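Local atomic coordinates of peptide synthetase, module 7 (Actinoplanes teichomyceticus, PDB entry 4TX3), a protein that forms part of a nonribosomal peptide synthetase and carries a condensation-type domain, probably the X domain that recruits cytochrome P450 oxygenases in teicoplanin assembly. Residues V238-D243 with L399-T404; G418-A423 with D430-L435; E444-D449 with S455-L460. One frame throughout, in Å; residues are numbered along the deposited sequence.

How the interactions relate
Burial and chemistry change together along this portion of the condensation-type fold. Interactions 1 and 2 are buried, have no hydrogen bonds between their segments and rest mainly on apolar side chains. They share one mixed sheet: strand 413-423, half of interaction 2, runs between the two strands of interaction 1 and bonds to both, Val238 O to Leu420 N on one side and Ala400 O to His421 N on the other. Interaction 2 then ties that central strand to helix 429-448. Interaction 3, its centre about 30 Å from the chain's centre, uses the far end of that helix, where a buried glutamine meets a loop of mixed exposure and two hydrogen bonds take over most of the work from methyl packing. Leu242 against Glu444 links interactions 1 and 3.

Interaction 1 of 3, residues V238-D243 with L399-T404; sequences VALRLD and LAFALT
The Phe401 ring receives Leu240 at its edge: methyl CD1 of the leucine lies near the ring plane, 4.2 Å from Phe401 CD2. Against the same ring packs methyl CD1 of Leu420, which belongs to the strand running between the two segments. That arrangement is a worked example of second-neighbour packing in a mixed beta-sheet, here the four-stranded sheet of a condensation-type domain, a member of the CoA-dependent acyltransferase superfamily. Strands 235-242 and 399-407 both run antiparallel to strand 413-423, so they are parallel to each other but share no hydrogen bonds. Their closest alpha carbons, Leu240 CA and Leu403 CA, are 8.3 Å apart; the direct contact between the two strands is made by side chains, while strand 413-423 fills the space between their backbones.

The tighter meeting is between the leucines, Leu240 CD2 to Leu403 CD2 at 3.6 Å, with the two side chains crossing at about a right angle. Leu240 points across with CG anti to the backbone N (chi1 166°). Leu403 starts less directly, its CG anti to the carbonyl carbon, and reaches over with its CD2 branch, which also touches Leu240 CD1 at 4.0 Å. Helix 429-448 packs against this side of the sheet, where its Leu439 touches Phe401.

Arg241 turns away from the strand pair, and the edge of its guanidinium holds Asp243 OD1 in plane, a salt bridge of 3.0 Å from Arg241 NE. Between the leucines, the intervening strand contributes Gly418, which has no side chain, and Leu403 CD2 comes to 4.3 Å from Gly418 CA.

Interaction 2 of 3, residues G418-A423 with D430-L435; sequences GALHYA and DTAASL
Tyr422 offers one face of its ring to Ala432, whose CB stands 3.9 Å from the ring centroid and 27° off the normal, a CH-pi contact displaced toward the rim. The nearest ring atom is Tyr422 CD1, 3.5 Å from Ala432 CB. With chi1 at 61°, CG sits between the backbone N and the carbonyl carbon, a placement that lays the ring alongside the helix. This is helix-on-sheet packing between consecutive elements: after strand 413-423 the chain turns back into helix 429-448, and the axes of the two short segments pass 9.2 Å apart, with 140° between their N-to-C directions.

Two residues earlier on the strand, Leu420 fills the next position. Its CD2 methyl touches the backbone oxygen Ala432 O at 3.4 Å and packs on Leu435 CB at 4.0 Å. Leu399 and Leu272 join Leu435 in the surrounding core. On another side of the helix, Asp430 O accepts from both Ser434 N and Ser434 OG, which reach it from opposite faces of its plane.

No hydrogen bond joins strand to helix here, so the contact rests on shape and dispersion: the small alanine lets its carbonyl oxygen come close to Leu420, while its methyl rests on the Tyr422 face.

Interaction 3 of 3, residues E444-D449 with S455-L460; sequences EQVAED and SDLDIL
A two-point side-chain-to-backbone bridge closes the turn between the end of helix 429-448 and the chain that follows it: the amide of Gln445 pairs with the backbone N and O of one residue, Asp458. Asp458 N donates to Gln445 OE1 at 2.9 Å (159°), arriving slightly tilted from the amide's carbonyl plane. In return Gln445 NE2 donates to Asp458 O at 2.6 Å, in the carbonyl plane and on a lone pair. Because both groups of the amide are engaged, its rotation is fixed and the extended loop is held as a neighbouring strand would hold it.

The glutamine reaches that far because its chain is extended beyond CG (chi2 169°). Leu457 flanks the bridge, its CA 3.6 Å from Gln445 OE1, while its CD2 methyl makes a loose apolar contact with Val446 CG2 at 4.4 Å.

Asp458 is fixed in its own right. Its OD1 takes Leu460 N at 3.1 Å from above the carboxylate plane, an Asx turn, and its OD2 forms a salt bridge with Arg441, which lies on helix 429-448 like Gln445. A leucine in place of Gln445 would probably leave Asp458 N and O without these mates and the loop tied to the helix less firmly.

Paired donor and acceptor thus satisfy a buried amide and the backbone N and O of Asp458 at once, joining the loop to the helix with directional bonds where apolar contact is slight.

Interaction 1 of 3, residues V238-D243 with L399-T404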
loop_
_atom_site.group_PDB
_atom_site.type_symbol
_atom_site.label_atom_id
_atom_site.label_comp_id
_atom_site.label_asym_id
_atom_site.label_seq_id
_atom_site.Cartn_x
_atom_site.Cartn_y
_atom_site.Cartn_z
ATOM N N VAL B 238 -26.595 10.639 -5.283
ATOM C CA VAL B 238 -27.585 9.834 -4.586
ATOM C C VAL B 238 -26.886 8.557 -4.122
ATOM O O VAL B 238 -26.133 7.938 -4.882
ATOM C CB VAL B 238 -28.815 9.480 -5.480
ATOM C CG1 VAL B 238 -29.540 10.731 -5.911
ATOM C CG2 VAL B 238 -28.398 8.700 -6.723
ATOM N N ALA B 239 -27.111 8.178 -2.868
ATOM C CA ALA B 239 -26.512 6.972 -2.324
ATOM C C ALA B 239 -27.205 5.753 -2.890
ATOM O O ALA B 239 -28.250 5.849 -3.532
ATOM C CB ALA B 239 -26.580 6.960 -0.805
ATOM N N LEU B 240 -26.630 4.596 -2.612
ATOM C CA LEU B 240 -27.056 3.385 -3.264
ATOM C C LEU B 240 -26.471 2.215 -2.496
ATOM O O LEU B 240 -25.275 2.230 -2.186
ATOM C CB LEU B 240 -26.584 3.424 -4.720
ATOM C CG LEU B 240 -26.546 2.258 -5.692
ATOM C CD1 LEU B 240 -26.280 2.847 -7.047
ATOM C CD2 LEU B 240 -25.446 1.286 -5.353
ATOM N N ARG B 241 -27.295 1.214 -2.184
ATOM C CA ARG B 241 -26.790 0.003 -1.551
ATOM C C ARG B 241 -27.334 -1.275 -2.193
ATOM O O ARG B 241 -28.499 -1.336 -2.546
ATOM C CB ARG B 241 -27.120 -0.009 -0.054
ATOM C CG ARG B 241 -26.406 -1.150 0.684
ATOM C CD ARG B 241 -26.991 -1.517 2.048
ATOM N NE ARG B 241 -26.481 -2.826 2.458
ATOM C CZ ARG B 241 -25.311 -3.014 3.064
ATOM N NH1 ARG B 241 -24.535 -1.973 3.361
ATOM N NH2 ARG B 241 -24.917 -4.240 3.378
ATOM N N LEU B 242 -26.465 -2.279 -2.335
ATOM C CA LEU B 242 -26.832 -3.672 -2.598
ATOM C C LEU B 242 -26.505 -4.527 -1.375
ATOM O O LEU B 242 -25.358 -4.532 -0.920
ATOM C CB LEU B 242 -26.082 -4.213 -3.820
ATOM C CG LEU B 242 -26.326 -5.684 -4.143
ATOM C CD1 LEU B 242 -27.794 -5.922 -4.567
ATOM C CD2 LEU B 242 -25.359 -6.145 -5.215
ATOM N N ASP B 243 -27.492 -5.245 -0.835
ATOM C CA ASP B 243 -27.308 -5.966 0.436
ATOM C C ASP B 243 -26.300 -7.111 0.286
ATOM O O ASP B 243 -25.962 -7.491 -0.831
ATOM C CB ASP B 243 -28.653 -6.501 0.960
ATOM C CG ASP B 243 -29.542 -5.405 1.533
ATOM O OD1 ASP B 243 -29.005 -4.374 2.000
ATOM O OD2 ASP B 243 -30.784 -5.570 1.519
ATOM N N LEU B 399 -23.695 10.600 -16.401
ATOM C CA LEU B 399 -23.851 9.787 -15.199
ATOM C C LEU B 399 -22.554 9.054 -14.856
ATOM O O LEU B 399 -21.812 8.626 -15.739
ATOM C CB LEU B 399 -24.993 8.776 -15.371
ATOM C CG LEU B 399 -26.325 9.350 -15.865
ATOM C CD1 LEU B 399 -27.237 8.261 -16.406
ATOM C CD2 LEU B 399 -27.000 10.119 -14.755
ATOM N N ALA B 400 -22.294 8.899 -13.563
ATOM C CA ALA B 400 -21.094 8.220 -13.099
ATOM C C ALA B 400 -21.387 7.464 -11.812
ATOM O O ALA B 400 -21.689 8.056 -10.783
ATOM C CB ALA B 400 -19.940 9.222 -12.891
ATOM N N PHE B 401 -21.296 6.145 -11.887
ATOM C CA PHE B 401 -21.523 5.289 -10.740
ATOM C C PHE B 401 -20.205 4.995 -10.065
ATOM O O PHE B 401 -19.240 4.593 -10.737
ATOM C CB PHE B 401 -22.187 3.978 -11.158
ATOM C CG PHE B 401 -23.615 4.126 -11.643
ATOM C CD1 PHE B 401 -23.886 4.486 -12.950
ATOM C CD2 PHE B 401 -24.676 3.852 -10.803
ATOM C CE1 PHE B 401 -25.183 4.597 -13.398
ATOM C CE2 PHE B 401 -25.974 3.963 -11.252
ATOM C CZ PHE B 401 -26.226 4.329 -12.550
ATOM N N ALA B 402 -20.168 5.199 -8.745
ATOM C CA ALA B 402 -19.019 4.830 -7.920
ATOM C C ALA B 402 -19.448 3.831 -6.834
ATOM O O ALA B 402 -20.051 4.206 -5.822
ATOM C CB ALA B 402 -18.388 6.064 -7.301
ATOM N N LEU B 403 -19.139 2.561 -7.064
ATOM C CA LEU B 403 -19.528 1.477 -6.175
ATOM C C LEU B 403 -18.321 0.862 -5.500
ATOM O O LEU B 403 -17.293 0.626 -6.153
ATOM C CB LEU B 403 -20.283 0.379 -6.934
ATOM C CG LEU B 403 -21.456 0.731 -7.852
ATOM C CD1 LEU B 403 -22.160 -0.549 -8.233
ATOM C CD2 LEU B 403 -22.417 1.697 -7.199
ATOM N N THR B 404 -18.464 0.582 -4.203
ATOM C CA THR B 404 -17.426 -0.067 -3.407
ATOM C C THR B 404 -17.884 -1.418 -2.866
ATOM O O THR B 404 -18.888 -1.492 -2.166
ATOM C CB THR B 404 -17.008 0.801 -2.211
ATOM O OG1 THR B 404 -16.489 2.044 -2.684
ATOM C CG2 THR B 404 -15.943 0.094 -1.363
#

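Interaction 2 of 3, residues G418-A423 with D430-L435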
loop_
_atom_site.group_PDB
_atom_site.type_symbol
_atom_site.label_atom_id
_atom_site.label_comp_id
_atom_site.label_asym_id
_atom_site.label_seq_id
_atom_site.Cartn_x
_atom_site.Cartn_y
_atom_site.Cartn_z
ATOM N N GLY B 418 -22.378 2.661 -2.353
ATOM C CA GLY B 418 -21.928 3.623 -3.336
ATOM C C GLY B 418 -22.824 4.798 -3.631
ATOM O O GLY B 418 -23.777 5.080 -2.899
ATOM N N ALA B 419 -22.502 5.489 -4.714
ATOM C CA ALA B 419 -23.225 6.682 -5.076
ATOM C C ALA B 419 -23.264 6.858 -6.579
ATOM O O ALA B 419 -22.351 6.430 -7.286
ATOM C CB ALA B 419 -22.599 7.892 -4.430
ATOM N N LEU B 420 -24.341 7.485 -7.044
ATOM C CA LEU B 420 -24.491 7.867 -8.435
ATOM C C LEU B 420 -24.290 9.370 -8.548
ATOM O O LEU B 420 -25.057 10.136 -7.978
ATOM C CB LEU B 420 -25.875 7.462 -8.980
ATOM C CG LEU B 420 -26.225 8.023 -10.361
ATOM C CD1 LEU B 420 -25.216 7.563 -11.430
ATOM C CD2 LEU B 420 -27.620 7.644 -10.771
ATOM N N HIS B 421 -23.256 9.800 -9.259
ATOM C CA HIS B 421 -23.085 11.222 -9.507
ATOM C C HIS B 421 -23.730 11.568 -10.840
ATOM O O HIS B 421 -23.629 10.799 -11.791
ATOM C CB HIS B 421 -21.608 11.599 -9.494
ATOM C CG HIS B 421 -20.916 11.287 -8.200
ATOM N ND1 HIS B 421 -20.260 12.242 -7.456
ATOM C CD2 HIS B 421 -20.766 10.122 -7.526
ATOM C CE1 HIS B 421 -19.741 11.681 -6.378
ATOM N NE2 HIS B 421 -20.035 10.396 -6.396
ATOM N N TYR B 422 -24.405 12.707 -10.919
ATOM C CA TYR B 422 -25.069 13.066 -12.167
ATOM C C TYR B 422 -24.915 14.529 -12.488
ATOM O O TYR B 422 -24.697 15.360 -11.608
ATOM C CB TYR B 422 -26.560 12.724 -12.113
ATOM C CG TYR B 422 -27.282 13.464 -11.016
ATOM C CD1 TYR B 422 -27.290 12.974 -9.712
ATOM C CD2 TYR B 422 -27.939 14.662 -11.272
ATOM C CE1 TYR B 422 -27.940 13.648 -8.696
ATOM C CE2 TYR B 422 -28.588 15.348 -10.256
ATOM C CZ TYR B 422 -28.585 14.834 -8.974
ATOM O OH TYR B 422 -29.234 15.504 -7.962
ATOM N N ALA B 423 -25.061 14.835 -13.767
ATOM C CA ALA B 423 -24.939 16.198 -14.249
ATOM C C ALA B 423 -26.235 16.934 -13.937
ATOM O O ALA B 423 -27.270 16.671 -14.551
ATOM C CB ALA B 423 -24.636 16.213 -15.742
ATOM N N ASP B 430 -34.550 13.306 -8.331
ATOM C CA ASP B 430 -35.488 12.171 -8.336
ATOM C C ASP B 430 -35.282 11.255 -9.547
ATOM O O ASP B 430 -35.407 10.034 -9.439
ATOM C CB ASP B 430 -36.954 12.653 -8.269
ATOM C CG ASP B 430 -37.344 13.600 -9.409
ATOM O OD1 ASP B 430 -36.890 13.421 -10.567
ATOM O OD2 ASP B 430 -38.150 14.523 -9.147
ATOM N N THR B 431 -34.967 11.846 -10.695
ATOM C CA THR B 431 -34.588 11.069 -11.860
ATOM C C THR B 431 -33.391 10.176 -11.538
ATOM O O THR B 431 -33.383 9.000 -11.888
ATOM C CB THR B 431 -34.250 11.973 -13.053
ATOM O OG1 THR B 431 -35.324 12.897 -13.259
ATOM C CG2 THR B 431 -34.060 11.147 -14.316
ATOM N N ALA B 432 -32.397 10.727 -10.846
ATOM C CA ALA B 432 -31.180 9.978 -10.551
ATOM C C ALA B 432 -31.426 8.940 -9.480
ATOM O O ALA B 432 -30.786 7.884 -9.465
ATOM C CB ALA B 432 -30.083 10.907 -10.133
ATOM N N ALA B 433 -32.357 9.247 -8.581
ATOM C CA ALA B 433 -32.708 8.344 -7.501
ATOM C C ALA B 433 -33.416 7.086 -8.024
ATOM O O ALA B 433 -33.183 5.978 -7.529
ATOM C CB ALA B 433 -33.578 9.066 -6.480
ATOM N N SER B 434 -34.271 7.266 -9.027
ATOM C CA SER B 434 -34.906 6.154 -9.725
ATOM C C SER B 434 -33.878 5.250 -10.403
ATOM O O SER B 434 -33.925 4.019 -10.280
ATOM C CB SER B 434 -35.886 6.676 -10.771
ATOM O OG SER B 434 -36.854 7.502 -10.173
ATOM N N LEU B 435 -32.958 5.874 -11.126
ATOM C CA LEU B 435 -31.872 5.154 -11.756
ATOM C C LEU B 435 -31.089 4.344 -10.756
ATOM O O LEU B 435 -30.836 3.164 -10.987
ATOM C CB LEU B 435 -30.925 6.114 -12.473
ATOM C CG LEU B 435 -31.100 6.175 -13.986
ATOM C CD1 LEU B 435 -30.231 7.281 -14.542
ATOM C CD2 LEU B 435 -30.779 4.818 -14.625
#

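Interaction 3 of 3, residues E444-D449 with S455-L460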
loop_
_atom_site.group_PDB
_atom_site.type_symbol
_atom_site.label_atom_id
_atom_site.label_comp_id
_atom_site.label_asym_id
_atom_site.label_seq_id
_atom_site.Cartn_x
_atom_site.Cartn_y
_atom_site.Cartn_z
ATOM N N GLU B 444 -30.334 -7.197 -7.889
ATOM C CA GLU B 444 -30.977 -8.245 -7.079
ATOM C C GLU B 444 -31.587 -9.384 -7.926
ATOM O O GLU B 444 -31.254 -10.561 -7.717
ATOM C CB GLU B 444 -32.046 -7.633 -6.181
ATOM C CG GLU B 444 -31.489 -6.685 -5.132
ATOM C CD GLU B 444 -32.562 -5.805 -4.505
ATOM O OE1 GLU B 444 -33.666 -5.693 -5.091
ATOM O OE2 GLU B 444 -32.307 -5.229 -3.422
ATOM N N GLN B 445 -32.457 -9.036 -8.881
ATOM C CA GLN B 445 -33.093 -10.021 -9.775
ATOM C C GLN B 445 -32.088 -10.914 -10.483
ATOM O O GLN B 445 -32.254 -12.125 -10.597
ATOM C CB GLN B 445 -33.948 -9.320 -10.839
ATOM C CG GLN B 445 -34.933 -8.337 -10.275
ATOM C CD GLN B 445 -35.563 -7.479 -11.348
ATOM O OE1 GLN B 445 -35.846 -7.944 -12.457
ATOM N NE2 GLN B 445 -35.777 -6.209 -11.029
ATOM N N VAL B 446 -31.044 -10.285 -10.975
ATOM C CA VAL B 446 -30.077 -10.963 -11.794
ATOM C C VAL B 446 -29.222 -11.867 -10.890
ATOM O O VAL B 446 -28.783 -12.947 -11.295
ATOM C CB VAL B 446 -29.262 -9.906 -12.596
ATOM C CG1 VAL B 446 -27.797 -10.125 -12.480
ATOM C CG2 VAL B 446 -29.727 -9.861 -14.054
ATOM N N ALA B 447 -29.034 -11.446 -9.643
ATOM C CA ALA B 447 -28.354 -12.283 -8.646
ATOM C C ALA B 447 -29.127 -13.557 -8.335
ATOM O O ALA B 447 -28.546 -14.636 -8.268
ATOM C CB ALA B 447 -28.127 -11.513 -7.377
ATOM N N GLU B 448 -30.431 -13.433 -8.121
ATOM C CA GLU B 448 -31.244 -14.614 -7.860
ATOM C C GLU B 448 -31.454 -15.463 -9.129
ATOM O O GLU B 448 -31.416 -16.695 -9.078
ATOM C CB GLU B 448 -32.591 -14.209 -7.260
ATOM C CG GLU B 448 -33.691 -15.234 -7.502
ATOM C CD GLU B 448 -34.634 -15.407 -6.316
ATOM O OE1 GLU B 448 -35.176 -14.385 -5.838
ATOM O OE2 GLU B 448 -34.825 -16.564 -5.861
ATOM N N ASP B 449 -31.645 -14.797 -10.268
ATOM C CA ASP B 449 -31.960 -15.480 -11.524
ATOM C C ASP B 449 -31.058 -15.052 -12.678
ATOM O O ASP B 449 -31.456 -14.258 -13.534
ATOM C CB ASP B 449 -33.417 -15.222 -11.891
ATOM C CG ASP B 449 -33.827 -15.931 -13.157
ATOM O OD1 ASP B 449 -33.131 -16.912 -13.562
ATOM O OD2 ASP B 449 -34.849 -15.493 -13.738
ATOM N N SER B 455 -35.812 -8.109 -21.289
ATOM C CA SER B 455 -37.249 -7.868 -21.388
ATOM C C SER B 455 -38.052 -8.345 -20.164
ATOM O O SER B 455 -39.176 -7.894 -19.957
ATOM C CB SER B 455 -37.803 -8.551 -22.637
ATOM O OG SER B 455 -37.677 -9.959 -22.513
ATOM N N ASP B 456 -37.489 -9.265 -19.384
ATOM C CA ASP B 456 -38.120 -9.709 -18.146
ATOM C C ASP B 456 -37.668 -8.945 -16.903
ATOM O O ASP B 456 -38.017 -9.343 -15.804
ATOM C CB ASP B 456 -37.848 -11.191 -17.862
ATOM C CG ASP B 456 -38.007 -12.074 -19.072
ATOM O OD1 ASP B 456 -38.918 -11.805 -19.904
ATOM O OD2 ASP B 456 -37.227 -13.068 -19.149
ATOM N N LEU B 457 -36.862 -7.897 -17.059
ATOM C CA LEU B 457 -36.395 -7.140 -15.900
ATOM C C LEU B 457 -37.537 -6.289 -15.347
ATOM O O LEU B 457 -38.179 -5.535 -16.079
ATOM C CB LEU B 457 -35.200 -6.252 -16.256
ATOM C CG LEU B 457 -33.887 -6.939 -16.652
ATOM C CD1 LEU B 457 -32.792 -5.914 -16.910
ATOM C CD2 LEU B 457 -33.419 -7.977 -15.628
ATOM N N ASP B 458 -37.798 -6.433 -14.054
ATOM C CA ASP B 458 -38.793 -5.618 -13.380
ATOM C C ASP B 458 -38.153 -4.328 -12.865
ATOM O O ASP B 458 -37.245 -4.357 -12.044
ATOM C CB ASP B 458 -39.431 -6.400 -12.235
ATOM C CG ASP B 458 -40.503 -5.597 -11.500
ATOM O OD1 ASP B 458 -41.094 -4.678 -12.109
ATOM O OD2 ASP B 458 -40.745 -5.883 -10.304
ATOM N N ILE B 459 -38.620 -3.196 -13.364
ATOM C CA ILE B 459 -38.101 -1.910 -12.934
ATOM C C ILE B 459 -39.190 -1.072 -12.277
ATOM O O ILE B 459 -39.040 0.145 -12.121
ATOM C CB ILE B 459 -37.524 -1.113 -14.105
ATOM C CG1 ILE B 459 -38.642 -0.800 -15.100
ATOM C CG2 ILE B 459 -36.390 -1.873 -14.751
ATOM C CD1 ILE B 459 -38.232 0.059 -16.230
ATOM N N LEU B 460 -40.297 -1.711 -11.925
ATOM C CA LEU B 460 -41.347 -1.021 -11.203
ATOM C C LEU B 460 -40.806 -0.622 -9.843
ATOM O O LEU B 460 -40.236 -1.456 -9.139
ATOM C CB LEU B 460 -42.589 -1.899 -11.055
ATOM C CG LEU B 460 -43.736 -1.188 -10.334
ATOM C CD1 LEU B 460 -44.302 -0.088 -11.220
ATOM C CD2 LEU B 460 -44.814 -2.172 -9.908
#